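Local coordinates for protein putative alpha-L-fucosidase (Bacteroides thetaiotaomicron, PDB 4H41) that probably acts as a glycoside hydrolase, a putative alpha-L-fucosidase that would remove fucose from host glycans, at residues 101-106 with 152-157; 82-87 with 148-153; 247-252 with 293-298; 241-246 with 273-278. All blocks are in the same frame, centred on the assembly; numbering follows the deposited sequence.

All four contacts belong to one chain whose eight parallel strands close into a TIM barrel, and they form two pairs around it. Contacts 1 and 2 have centres about 9 Å apart and share Glu152 and Lys153; Val102 of contact 1 packs on Tyr84 and Tyr150 of contact 2. Contacts 3 and 4 follow later in the chain, with centres about 9 Å apart, and their segments alternate in sequence. Lys296 ties them through Asp244 and Glu275. Centres of contacts 1 and 3 are about 34 Å apart, on opposite sides of the chain's centre. Contacts 1 to 3 join loops to outer helices, whereas contact 4 lies at the C-terminal rim, where TIM-barrel enzymes usually carry active sites.

Contact 1 of 4, residues 101-106 with 152-157; sequences LVDMYL and EKYKSF
One face of the Tyr154 ring is covered by Leu106, whose CD1 sits 4.0 Å from the centroid of the Tyr154 ring and 21° off the ring normal, a CH-pi contact displaced toward the rim. At the edge of the same ring Asp103 OD1 meets the hydroxyl, and water 1 lies in the ring plane. The phenol donates to the aspartate, Tyr154 OH to Asp103 OD1 being 2.6 Å, and it takes the anti lone pair of that oxygen; carboxylate and ring planes are 74° apart. Leu106 crosses the tyrosine at about a right angle, with Leu106 CB 3.6 Å from Tyr154 CD2. Its other branch turns to the end of the loop, where Leu106 CD2 is 3.9 Å from Phe157 CB. Beside Leu106 CD2, Ser156 OG donates to Leu106 O at 2.7 Å, a chi1 of 63° turning OG to that carbonyl. A phenylalanine in place of Tyr154 would probably keep the face contact but leave Asp103 OD1 without this donor. Asp103 OD2 forms a salt bridge with Arg107. Lys155 and Phe157 also line the pocket of a bound polyether, probably from the crystallisation liquor, that lies near Ser156. The Leu106 carbonyl accepts from both the serine and water 1, which accepts from Ser156 N, so that direct and water-bridged bonds hold the type I turn 154-157, which leads into strand 157-162, to helix 101-111.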
loop_
_atom_site.group_PDB
_atom_site.type_symbol
_atom_site.label_atom_id
_atom_site.label_comp_id
_atom_site.label_asym_id
_atom_site.label_seq_id
_atom_site.Cartn_x
_atom_site.Cartn_y
_atom_site.Cartn_z
ATOM N N LEU B 101 7.573 -19.994 16.799
ATOM C CA LEU B 101 8.122 -18.635 16.907
ATOM C C LEU B 101 8.537 -18.290 18.311
ATOM O O LEU B 101 9.469 -17.502 18.497
ATOM C CB LEU B 101 7.110 -17.590 16.415
ATOM C CG LEU B 101 6.689 -17.726 14.959
ATOM C CD1 LEU B 101 5.583 -16.716 14.608
ATOM C CD2 LEU B 101 7.879 -17.521 14.022
ATOM N N VAL B 102 7.853 -18.829 19.322
ATOM C CA VAL B 102 8.206 -18.545 20.723
ATOM C C VAL B 102 9.634 -19.062 20.988
ATOM O O VAL B 102 10.478 -18.313 21.489
ATOM C CB VAL B 102 7.169 -19.114 21.706
ATOM C CG1 VAL B 102 7.617 -18.906 23.131
ATOM C CG2 VAL B 102 5.818 -18.428 21.500
ATOM N N ASP B 103 9.909 -20.306 20.586
ATOM C CA ASP B 103 11.238 -20.908 20.696
ATOM C C ASP B 103 12.257 -20.049 19.948
ATOM O O ASP B 103 13.315 -19.732 20.484
ATOM C CB ASP B 103 11.235 -22.327 20.110
ATOM C CG ASP B 103 12.635 -22.878 19.867
ATOM O OD1 ASP B 103 13.317 -23.209 20.852
ATOM O OD2 ASP B 103 13.074 -22.902 18.691
HETATM N N MSE B 104 11.926 -19.648 18.720
HETATM C CA MSE B 104 12.850 -18.876 17.898
HETATM C C MSE B 104 13.174 -17.552 18.534
HETATM O O MSE B 104 14.355 -17.212 18.643
HETATM C CB MSE B 104 12.276 -18.630 16.490
HETATM C CG MSE B 104 13.279 -18.009 15.551
HETATM SE SE MSE B 104 12.406 -17.381 13.966
HETATM C CE MSE B 104 11.434 -15.874 14.775
ATOM N N TYR B 105 12.154 -16.792 18.922
ATOM C CA TYR B 105 12.391 -15.481 19.541
ATOM C C TYR B 105 13.133 -15.588 20.852
ATOM O O TYR B 105 13.978 -14.752 21.126
ATOM C CB TYR B 105 11.086 -14.712 19.759
ATOM C CG TYR B 105 10.416 -14.280 18.486
ATOM C CD1 TYR B 105 11.135 -13.640 17.472
ATOM C CD2 TYR B 105 9.042 -14.411 18.319
ATOM C CE1 TYR B 105 10.503 -13.171 16.329
ATOM C CE2 TYR B 105 8.405 -13.947 17.172
ATOM C CZ TYR B 105 9.139 -13.328 16.183
ATOM O OH TYR B 105 8.503 -12.841 15.072
ATOM N N LEU B 106 12.817 -16.572 21.680
ATOM C CA LEU B 106 13.544 -16.761 22.945
ATOM C C LEU B 106 15.028 -17.043 22.687
ATOM O O LEU B 106 15.874 -16.483 23.391
ATOM C CB LEU B 106 12.912 -17.855 23.761
ATOM C CG LEU B 106 11.619 -17.444 24.462
ATOM C CD1 LEU B 106 10.861 -18.654 24.957
ATOM C CD2 LEU B 106 11.892 -16.542 25.646
ATOM N N GLU B 152 10.272 -21.711 32.226
ATOM C CA GLU B 152 11.205 -22.452 33.089
ATOM C C GLU B 152 12.456 -22.915 32.362
ATOM O O GLU B 152 13.373 -23.392 33.017
ATOM C CB GLU B 152 10.502 -23.702 33.661
ATOM C CG GLU B 152 9.427 -23.363 34.665
ATOM C CD GLU B 152 8.853 -24.562 35.392
ATOM O OE1 GLU B 152 8.807 -25.662 34.797
ATOM O OE2 GLU B 152 8.387 -24.380 36.538
ATOM N N LYS B 153 12.481 -22.872 31.023
ATOM C CA LYS B 153 13.597 -23.423 30.246
ATOM C C LYS B 153 14.470 -22.414 29.532
ATOM O O LYS B 153 15.596 -22.763 29.196
ATOM C CB LYS B 153 13.033 -24.393 29.189
ATOM C CG LYS B 153 12.266 -25.550 29.832
ATOM C CD LYS B 153 11.906 -26.617 28.826
ATOM C CE LYS B 153 11.037 -27.678 29.445
ATOM N NZ LYS B 153 10.558 -28.645 28.425
ATOM N N TYR B 154 13.978 -21.203 29.249
ATOM C CA TYR B 154 14.730 -20.221 28.481
ATOM C C TYR B 154 15.038 -18.997 29.336
ATOM O O TYR B 154 14.128 -18.331 29.850
ATOM C CB TYR B 154 13.927 -19.786 27.241
ATOM C CG TYR B 154 13.644 -20.868 26.218
ATOM C CD1 TYR B 154 12.660 -21.824 26.439
ATOM C CD2 TYR B 154 14.304 -20.889 24.992
ATOM C CE1 TYR B 154 12.367 -22.804 25.488
ATOM C CE2 TYR B 154 14.001 -21.844 24.023
ATOM C CZ TYR B 154 13.012 -22.788 24.265
ATOM O OH TYR B 154 12.626 -23.687 23.291
ATOM N N LYS B 155 16.334 -18.673 29.408
ATOM C CA LYS B 155 16.895 -17.564 30.170
ATOM C C LYS B 155 16.289 -16.227 29.791
ATOM O O LYS B 155 16.096 -15.383 30.653
ATOM C CB LYS B 155 18.411 -17.538 29.881
ATOM C CG LYS B 155 19.248 -16.441 30.515
ATOM C CD LYS B 155 20.672 -16.630 30.034
ATOM C CE LYS B 155 21.658 -15.577 30.464
ATOM N NZ LYS B 155 22.986 -15.815 29.830
ATOM N N SER B 156 15.987 -16.026 28.511
ATOM C CA SER B 156 15.522 -14.729 28.032
ATOM C C SER B 156 14.027 -14.450 28.295
ATOM O O SER B 156 13.581 -13.351 28.022
ATOM C CB SER B 156 15.842 -14.610 26.558
ATOM O OG SER B 156 15.134 -15.608 25.843
ATOM N N PHE B 157 13.257 -15.412 28.821
ATOM C CA PHE B 157 11.841 -15.163 29.142
ATOM C C PHE B 157 11.787 -14.198 30.325
ATOM O O PHE B 157 12.015 -14.603 31.466
ATOM C CB PHE B 157 11.124 -16.490 29.448
ATOM C CG PHE B 157 9.612 -16.390 29.402
ATOM C CD1 PHE B 157 8.913 -15.675 30.365
ATOM C CD2 PHE B 157 8.884 -17.086 28.449
ATOM C CE1 PHE B 157 7.520 -15.593 30.329
ATOM C CE2 PHE B 157 7.485 -17.036 28.440
ATOM C CZ PHE B 157 6.814 -16.293 29.380
HETATM O O HOH W 1 16.536 -17.941 25.999
#

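Contact 2 of 4, residues 82-87 with 148-153; sequences MTYPSP and KMYGEK
Met149, a selenomethionine, with Tyr84 and Tyr150 accounts for most of the surface buried here. The two tyrosines form an offset edge-to-face pair: the edge of Tyr150 is directed at the face of Tyr84, with the planes of the Tyr84 and Tyr150 rings at 90° and their centroids 5.7 Å apart. The closest ring carbons are Tyr84 CD2 and Tyr150 CE2, at 3.7 Å. Tyr84 CG stands between its backbone N and carbonyl carbon, and Tyr150 OH comes up beside the base of that side chain, 3.5 Å from Tyr84 CB. Both hydroxyls have partners beyond the two segments, Tyr84 OH bonding to Glu145 and Tyr150 OH to Asp100. Met149 approaches the Tyr84 ring from its rim, as the selenium lies 78° off the ring normal, a Met-aromatic contact of the edge kind. Its chain bends at chi3 (72°), and the methyl carbon Met149 CE comes to rest 3.8 Å from Pro85 O. Met149 SE and Pro87 CD meet tip to tip at 3.9 Å. Pro85 also packs on Ile25 of the second subunit. The loop contains an inverse gamma turn centred on Pro85; the contact joins this beta-alpha loop of the TIM barrel to the closing turns of helix 136-151, one of the helices of the barrel's outer layer.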
loop_
_atom_site.group_PDB
_atom_site.type_symbol
_atom_site.label_atom_id
_atom_site.label_comp_id
_atom_site.label_asym_id
_atom_site.label_seq_id
_atom_site.Cartn_x
_atom_site.Cartn_y
_atom_site.Cartn_z
HETATM N N MSE B 82 -1.750 -19.314 15.826
HETATM C CA MSE B 82 -0.893 -19.359 16.997
HETATM C C MSE B 82 0.576 -19.271 16.592
HETATM O O MSE B 82 0.949 -19.533 15.451
HETATM C CB MSE B 82 -1.154 -20.609 17.838
HETATM C CG MSE B 82 -0.779 -21.893 17.134
HETATM SE SE MSE B 82 -1.252 -23.501 18.134
HETATM C CE MSE B 82 -3.055 -23.631 17.662
ATOM N N THR B 83 1.402 -18.917 17.571
ATOM C CA THR B 83 2.839 -18.712 17.395
ATOM C C THR B 83 3.683 -19.868 17.888
ATOM O O THR B 83 4.902 -19.830 17.728
ATOM C CB THR B 83 3.266 -17.444 18.152
ATOM O OG1 THR B 83 3.055 -17.614 19.549
ATOM C CG2 THR B 83 2.580 -16.207 17.644
ATOM N N TYR B 84 3.082 -20.845 18.553
ATOM C CA TYR B 84 3.811 -21.997 19.091
ATOM C C TYR B 84 2.850 -23.210 19.122
ATOM O O TYR B 84 1.635 -22.997 19.059
ATOM C CB TYR B 84 4.361 -21.664 20.489
ATOM C CG TYR B 84 3.301 -21.588 21.565
ATOM C CD1 TYR B 84 2.498 -20.463 21.701
ATOM C CD2 TYR B 84 3.091 -22.648 22.440
ATOM C CE1 TYR B 84 1.491 -20.405 22.658
ATOM C CE2 TYR B 84 2.109 -22.587 23.427
ATOM C CZ TYR B 84 1.355 -21.432 23.573
ATOM O OH TYR B 84 0.304 -21.396 24.451
ATOM N N PRO B 85 3.362 -24.447 19.274
ATOM C CA PRO B 85 2.483 -25.631 19.216
ATOM C C PRO B 85 1.777 -25.862 20.541
ATOM O O PRO B 85 2.155 -26.733 21.315
ATOM C CB PRO B 85 3.443 -26.767 18.845
ATOM C CG PRO B 85 4.742 -26.349 19.412
ATOM C CD PRO B 85 4.782 -24.841 19.324
ATOM N N SER B 86 0.763 -25.040 20.806
ATOM C CA SER B 86 -0.010 -25.071 22.047
ATOM C C SER B 86 -0.874 -26.315 22.167
ATOM O O SER B 86 -1.865 -26.406 21.454
ATOM C CB SER B 86 -0.928 -23.848 22.109
ATOM O OG SER B 86 -1.937 -23.971 23.099
ATOM N N PRO B 87 -0.623 -27.239 23.125
ATOM C CA PRO B 87 -1.531 -28.387 23.266
ATOM C C PRO B 87 -2.976 -27.942 23.516
ATOM O O PRO B 87 -3.893 -28.490 22.931
ATOM C CB PRO B 87 -0.956 -29.157 24.476
ATOM C CG PRO B 87 0.454 -28.752 24.528
ATOM C CD PRO B 87 0.510 -27.337 24.061
ATOM N N LYS B 148 5.551 -23.603 31.726
ATOM C CA LYS B 148 6.166 -24.931 31.784
ATOM C C LYS B 148 7.013 -25.240 30.564
ATOM O O LYS B 148 8.104 -25.782 30.702
ATOM C CB LYS B 148 5.095 -26.011 31.944
ATOM C CG LYS B 148 4.447 -25.970 33.331
ATOM C CD LYS B 148 3.137 -26.757 33.388
HETATM N N MSE B 149 6.518 -24.889 29.378
HETATM C CA MSE B 149 7.195 -25.206 28.117
HETATM C C MSE B 149 8.367 -24.268 27.821
HETATM O O MSE B 149 9.363 -24.704 27.268
HETATM C CB MSE B 149 6.192 -25.135 26.956
HETATM C CG MSE B 149 5.133 -26.239 26.986
HETATM SE SE MSE B 149 3.676 -25.799 25.697
HETATM C CE MSE B 149 4.711 -26.160 24.059
ATOM N N TYR B 150 8.244 -22.995 28.184
ATOM C CA TYR B 150 9.242 -21.972 27.853
ATOM C C TYR B 150 9.807 -21.200 29.055
ATOM O O TYR B 150 11.015 -21.028 29.129
ATOM C CB TYR B 150 8.611 -20.957 26.866
ATOM C CG TYR B 150 8.106 -21.612 25.603
ATOM C CD1 TYR B 150 8.985 -21.999 24.595
ATOM C CD2 TYR B 150 6.745 -21.803 25.386
ATOM C CE1 TYR B 150 8.538 -22.694 23.474
ATOM C CE2 TYR B 150 6.285 -22.495 24.267
ATOM C CZ TYR B 150 7.184 -22.894 23.290
ATOM O OH TYR B 150 6.740 -23.570 22.208
ATOM N N GLY B 151 8.952 -20.653 29.907
ATOM C CA GLY B 151 9.377 -19.797 31.019
ATOM C C GLY B 151 10.408 -20.398 31.946
ATOM O O GLY B 151 11.353 -19.707 32.337
ATOM N N GLU B 152 10.272 -21.711 32.226
ATOM C CA GLU B 152 11.205 -22.452 33.089
ATOM C C GLU B 152 12.456 -22.915 32.362
ATOM O O GLU B 152 13.373 -23.392 33.017
ATOM C CB GLU B 152 10.502 -23.702 33.661
ATOM C CG GLU B 152 9.427 -23.363 34.665
ATOM C CD GLU B 152 8.853 -24.562 35.392
ATOM O OE1 GLU B 152 8.807 -25.662 34.797
ATOM O OE2 GLU B 152 8.387 -24.380 36.538
ATOM N N LYS B 153 12.481 -22.872 31.023
ATOM C CA LYS B 153 13.597 -23.423 30.246
ATOM C C LYS B 153 14.470 -22.414 29.532
ATOM O O LYS B 153 15.596 -22.763 29.196
ATOM C CB LYS B 153 13.033 -24.393 29.189
ATOM C CG LYS B 153 12.266 -25.550 29.832
ATOM C CD LYS B 153 11.906 -26.617 28.826
ATOM C CE LYS B 153 11.037 -27.678 29.445
ATOM N NZ LYS B 153 10.558 -28.645 28.425
#

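Contact 3 of 4, residues 247-252 with 293-298; sequences IDYDEL and LRMKLE
Leu252, at the start of helix 252-266, brings its CA to 7.1 Å from the CA of Lys296, the closest pair of CA atoms between 247-252 and the helical segment 293-298. The contact packs the run-in to helix 252-266 against helix 290-302, the next long helix of the barrel's outer layer. Leu252 CD1 rests on the helix backbone, 3.9 Å from Lys296 CA, and also lies against the aliphatic part of the lysine. Met295, a selenomethionine bent at chi3 (-45°), crosses Tyr249 at about a right angle and turns its methyl onto the root of the ring, with Met295 CE 3.5 Å from Tyr249 CG. Lys296 CD lies at the edge of the same ring, 4.1 Å from Tyr249 CE1. Beyond this apolar part the polar ends are linked by water 2, which accepts from Lys296 NZ at 2.9 Å and donates to Tyr249 OH at 3.3 Å. The tyrosine hydroxyl also bonds to Asp280. Lys296 therefore has two roles: its methylene groups pack on Leu252 and Tyr249, and its ammonium reaches past them to Asp244 and the carbonyl of Glu275, so that its buried charge is probably balanced chiefly by that aspartate.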
loop_
_atom_site.group_PDB
_atom_site.type_symbol
_atom_site.label_atom_id
_atom_site.label_comp_id
_atom_site.label_asym_id
_atom_site.label_seq_id
_atom_site.Cartn_x
_atom_site.Cartn_y
_atom_site.Cartn_z
ATOM N N ILE B 247 -3.673 10.802 18.948
ATOM C CA ILE B 247 -3.854 12.209 19.299
ATOM C C ILE B 247 -3.011 13.039 18.330
ATOM O O ILE B 247 -2.054 12.535 17.739
ATOM C CB ILE B 247 -3.509 12.508 20.782
ATOM C CG1 ILE B 247 -2.090 12.100 21.148
ATOM C CG2 ILE B 247 -4.544 11.854 21.711
ATOM C CD1 ILE B 247 -1.665 12.557 22.556
ATOM N N ASP B 248 -3.315 14.315 18.247
ATOM C CA ASP B 248 -2.541 15.228 17.392
ATOM C C ASP B 248 -1.214 15.574 18.060
ATOM O O ASP B 248 -1.061 15.459 19.291
ATOM C CB ASP B 248 -3.352 16.466 17.070
ATOM C CG ASP B 248 -3.067 17.107 15.714
ATOM O OD1 ASP B 248 -2.026 16.751 15.084
ATOM O OD2 ASP B 248 -3.915 17.911 15.253
ATOM N N TYR B 249 -0.256 16.016 17.264
ATOM C CA TYR B 249 1.113 16.277 17.755
ATOM C C TYR B 249 1.182 17.467 18.716
ATOM O O TYR B 249 2.089 17.506 19.525
ATOM C CB TYR B 249 2.131 16.443 16.606
ATOM C CG TYR B 249 2.055 15.283 15.641
ATOM C CD1 TYR B 249 2.635 14.062 15.946
ATOM C CD2 TYR B 249 1.303 15.372 14.479
ATOM C CE1 TYR B 249 2.467 12.951 15.114
ATOM C CE2 TYR B 249 1.162 14.281 13.623
ATOM C CZ TYR B 249 1.736 13.069 13.953
ATOM O OH TYR B 249 1.535 11.961 13.157
ATOM N N ASP B 250 0.209 18.355 18.683
ATOM C CA ASP B 250 0.164 19.481 19.622
ATOM C C ASP B 250 -0.643 19.094 20.912
ATOM O O ASP B 250 -0.822 19.934 21.794
ATOM C CB ASP B 250 -0.422 20.725 18.959
ATOM C CG ASP B 250 -1.789 20.567 18.357
ATOM O OD1 ASP B 250 -2.383 19.489 18.514
ATOM O OD2 ASP B 250 -2.254 21.519 17.682
ATOM N N GLU B 251 -1.094 17.830 21.033
ATOM C CA GLU B 251 -1.794 17.331 22.226
ATOM C C GLU B 251 -0.913 16.411 23.063
ATOM O O GLU B 251 -1.346 15.953 24.116
ATOM C CB GLU B 251 -3.058 16.558 21.803
ATOM C CG GLU B 251 -4.027 17.441 21.061
ATOM C CD GLU B 251 -5.268 16.746 20.538
ATOM O OE1 GLU B 251 -5.181 15.598 20.036
ATOM O OE2 GLU B 251 -6.321 17.417 20.534
ATOM N N LEU B 252 0.332 16.161 22.624
ATOM C CA LEU B 252 1.236 15.215 23.291
ATOM C C LEU B 252 1.559 15.652 24.701
ATOM O O LEU B 252 1.466 14.844 25.631
ATOM C CB LEU B 252 2.541 15.080 22.493
ATOM C CG LEU B 252 2.420 14.399 21.095
ATOM C CD1 LEU B 252 3.675 14.618 20.308
ATOM C CD2 LEU B 252 2.163 12.949 21.230
ATOM N N LEU B 293 7.907 11.096 14.414
ATOM C CA LEU B 293 8.412 10.183 15.442
ATOM C C LEU B 293 9.269 10.996 16.440
ATOM O O LEU B 293 9.164 10.827 17.662
ATOM C CB LEU B 293 9.246 9.066 14.830
ATOM C CG LEU B 293 9.802 8.049 15.837
ATOM C CD1 LEU B 293 8.726 7.387 16.647
ATOM C CD2 LEU B 293 10.590 6.952 15.136
ATOM N N ARG B 294 10.116 11.868 15.900
ATOM C CA ARG B 294 11.032 12.703 16.713
ATOM C C ARG B 294 10.198 13.528 17.692
ATOM O O ARG B 294 10.534 13.628 18.841
ATOM C CB ARG B 294 11.891 13.622 15.812
ATOM C CG ARG B 294 12.794 14.461 16.600
ATOM C CD ARG B 294 13.588 15.455 15.811
ATOM N NE ARG B 294 12.808 16.232 14.873
ATOM C CZ ARG B 294 12.078 17.310 15.140
ATOM N NH1 ARG B 294 12.024 17.799 16.371
ATOM N NH2 ARG B 294 11.447 17.940 14.170
HETATM N N MSE B 295 9.158 14.179 17.208
HETATM C CA MSE B 295 8.330 15.021 18.095
HETATM C C MSE B 295 7.680 14.193 19.221
HETATM O O MSE B 295 7.589 14.674 20.349
HETATM C CB MSE B 295 7.276 15.748 17.275
HETATM C CG MSE B 295 7.847 16.862 16.456
HETATM SE SE MSE B 295 6.320 17.764 15.535
HETATM C CE MSE B 295 5.225 16.385 14.833
ATOM N N LYS B 296 7.282 12.949 18.949
ATOM C CA LYS B 296 6.664 12.085 19.954
ATOM C C LYS B 296 7.677 11.653 20.976
ATOM O O LYS B 296 7.351 11.655 22.168
ATOM C CB LYS B 296 5.979 10.877 19.282
ATOM C CG LYS B 296 4.808 11.326 18.431
ATOM C CD LYS B 296 3.967 10.211 17.832
ATOM C CE LYS B 296 4.734 9.165 17.081
ATOM N NZ LYS B 296 3.842 8.074 16.606
ATOM N N LEU B 297 8.914 11.351 20.566
ATOM C CA LEU B 297 9.959 10.951 21.508
ATOM C C LEU B 297 10.429 12.156 22.333
ATOM O O LEU B 297 10.794 12.007 23.504
ATOM C CB LEU B 297 11.135 10.290 20.769
ATOM C CG LEU B 297 10.792 8.960 20.038
ATOM C CD1 LEU B 297 12.030 8.446 19.314
ATOM C CD2 LEU B 297 10.290 7.891 20.991
ATOM N N GLU B 298 10.424 13.354 21.701
ATOM C CA GLU B 298 10.785 14.587 22.399
ATOM C C GLU B 298 9.758 14.884 23.508
ATOM O O GLU B 298 10.132 15.286 24.596
ATOM C CB GLU B 298 10.912 15.775 21.439
ATOM C CG GLU B 298 12.166 15.674 20.598
ATOM C CD GLU B 298 12.329 16.727 19.522
ATOM O OE1 GLU B 298 11.404 17.554 19.332
ATOM O OE2 GLU B 298 13.382 16.702 18.841
HETATM O O HOH W 2 1.748 9.171 14.857
#

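Contact 4 of 4, residues 241-246 with 273-278; sequences AFQDGH and NAESFD
Asp244 OD1 accepts from the backbone of Glu275, with Glu275 N 3.1 Å from Asp244 OD1, an angle of 161° at the hydrogen and the N-H coming from above the carboxylate plane. The same oxygen is salt-bridged to Lys296, so a backbone donor and a charged one converge on it. An alanine in place of Asp244 would probably leave the Lys296 ammonium without its charged mate and Glu275 N without this acceptor. Two backbone bonds complete the polar set: Asn273 N to Phe242 O at 2.9 Å, and Asp244 N to Asn273 O at 3.0 Å. They flank Gln243, which forms a parallel bridge with Asn273, their CA atoms 4.6 Å apart. Here the neighbouring strands 239-243 and 269-273 end at the C-terminal rim of the barrel, where TIM-barrel enzymes carry their active sites. On the shared face Gln243 and Asn273 lie side by side, pointing the same way, with Gln243 CG 3.6 Å from Asn273 ND2. Both amides bond to Ser196, and Asn273 ND2 also hydrogen-bonds an unidentified molecule, probably from the crystallisation liquor, though such molecules often mark pockets. Past the bridge the extended Glu275 chain brings Glu275 OE1 to 3.2 Å from Gly245 CA; Arg279 forms a salt bridge with that oxygen. Asp244 OD2, in turn, packs against the backbone of Ala274, 3.2 Å from Ala274 CA.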
loop_
_atom_site.group_PDB
_atom_site.type_symbol
_atom_site.label_atom_id
_atom_site.label_comp_id
_atom_site.label_asym_id
_atom_site.label_seq_id
_atom_site.Cartn_x
_atom_site.Cartn_y
_atom_site.Cartn_z
ATOM N N ALA B 241 2.037 1.447 28.615
ATOM C CA ALA B 241 2.689 1.987 27.414
ATOM C C ALA B 241 1.640 2.450 26.441
ATOM O O ALA B 241 1.338 1.751 25.475
ATOM C CB ALA B 241 3.598 0.922 26.777
ATOM N N PHE B 242 1.050 3.615 26.678
ATOM C CA PHE B 242 0.023 4.072 25.741
ATOM C C PHE B 242 0.587 4.196 24.341
ATOM O O PHE B 242 1.676 4.725 24.144
ATOM C CB PHE B 242 -0.599 5.426 26.109
ATOM C CG PHE B 242 -1.746 5.369 27.081
ATOM C CD1 PHE B 242 -3.044 5.174 26.636
ATOM C CD2 PHE B 242 -1.534 5.549 28.439
ATOM C CE1 PHE B 242 -4.094 5.104 27.539
ATOM C CE2 PHE B 242 -2.583 5.478 29.336
ATOM C CZ PHE B 242 -3.855 5.271 28.879
ATOM N N GLN B 243 -0.189 3.715 23.371
ATOM C CA GLN B 243 0.047 3.960 21.960
ATOM C C GLN B 243 -0.056 5.473 21.807
ATOM O O GLN B 243 -0.999 6.068 22.328
ATOM C CB GLN B 243 -0.985 3.226 21.107
ATOM C CG GLN B 243 -0.862 1.726 21.228
ATOM C CD GLN B 243 -2.071 1.027 20.667
ATOM O OE1 GLN B 243 -2.488 1.332 19.570
ATOM N NE2 GLN B 243 -2.682 0.086 21.412
ATOM N N ASP B 244 0.920 6.110 21.161
ATOM C CA ASP B 244 0.938 7.587 21.117
ATOM C C ASP B 244 0.321 8.210 19.859
ATOM O O ASP B 244 0.351 9.427 19.714
ATOM C CB ASP B 244 2.387 8.056 21.246
ATOM C CG ASP B 244 3.301 7.718 20.090
ATOM O OD1 ASP B 244 2.808 7.089 19.066
ATOM O OD2 ASP B 244 4.483 8.101 20.150
ATOM N N GLY B 245 -0.188 7.402 18.936
ATOM C CA GLY B 245 -0.567 7.909 17.632
ATOM C C GLY B 245 -1.944 8.431 17.390
ATOM O O GLY B 245 -2.162 8.984 16.312
ATOM N N HIS B 246 -2.898 8.236 18.313
ATOM C CA HIS B 246 -4.281 8.620 18.018
ATOM C C HIS B 246 -4.620 10.062 18.386
ATOM O O HIS B 246 -5.741 10.494 18.126
ATOM C CB HIS B 246 -5.265 7.670 18.699
ATOM C CG HIS B 246 -5.076 6.233 18.308
ATOM N ND1 HIS B 246 -4.129 5.446 18.924
ATOM C CD2 HIS B 246 -5.686 5.498 17.351
ATOM C CE1 HIS B 246 -4.238 4.236 18.373
ATOM N NE2 HIS B 246 -5.176 4.218 17.444
ATOM N N ASN B 273 4.471 3.887 23.811
ATOM C CA ASN B 273 4.506 3.005 22.648
ATOM C C ASN B 273 4.509 3.979 21.486
ATOM O O ASN B 273 3.455 4.505 21.085
ATOM C CB ASN B 273 3.362 2.009 22.621
ATOM C CG ASN B 273 3.328 1.212 21.341
ATOM O OD1 ASN B 273 4.124 1.426 20.434
ATOM N ND2 ASN B 273 2.395 0.293 21.238
ATOM N N ALA B 274 5.716 4.318 21.047
ATOM C CA ALA B 274 5.947 5.287 19.989
ATOM C C ALA B 274 5.756 4.627 18.647
ATOM O O ALA B 274 6.635 3.918 18.180
ATOM C CB ALA B 274 7.339 5.884 20.102
ATOM N N GLU B 275 4.586 4.813 18.059
ATOM C CA GLU B 275 4.251 4.204 16.771
ATOM C C GLU B 275 5.185 4.706 15.678
ATOM O O GLU B 275 5.331 5.919 15.497
ATOM C CB GLU B 275 2.813 4.498 16.422
ATOM C CG GLU B 275 1.858 3.835 17.403
ATOM C CD GLU B 275 0.385 4.085 17.146
ATOM O OE1 GLU B 275 0.071 5.049 16.408
ATOM O OE2 GLU B 275 -0.434 3.220 17.542
ATOM N N SER B 276 5.790 3.774 14.925
ATOM C CA SER B 276 6.733 4.118 13.863
ATOM C C SER B 276 6.117 3.971 12.481
ATOM O O SER B 276 6.820 4.075 11.454
ATOM C CB SER B 276 8.017 3.311 14.045
ATOM O OG SER B 276 7.766 1.944 14.246
ATOM N N PHE B 277 4.766 3.874 12.431
ATOM C CA PHE B 277 3.981 3.873 11.201
ATOM C C PHE B 277 3.146 5.150 11.180
ATOM O O PHE B 277 2.891 5.733 12.244
ATOM C CB PHE B 277 3.116 2.630 11.072
ATOM C CG PHE B 277 2.106 2.467 12.173
ATOM C CD1 PHE B 277 2.453 1.860 13.368
ATOM C CD2 PHE B 277 0.831 3.012 12.059
ATOM C CE1 PHE B 277 1.528 1.737 14.400
ATOM C CE2 PHE B 277 -0.094 2.869 13.086
ATOM C CZ PHE B 277 0.252 2.189 14.234
ATOM N N ASP B 278 2.730 5.595 9.990
ATOM C CA ASP B 278 2.013 6.832 9.837
ATOM C C ASP B 278 0.491 6.623 9.841
ATOM O O ASP B 278 -0.039 5.971 8.980
ATOM C CB ASP B 278 2.466 7.523 8.518
ATOM C CG ASP B 278 2.358 9.026 8.592
ATOM O OD1 ASP B 278 1.251 9.514 8.906
ATOM O OD2 ASP B 278 3.417 9.738 8.364
#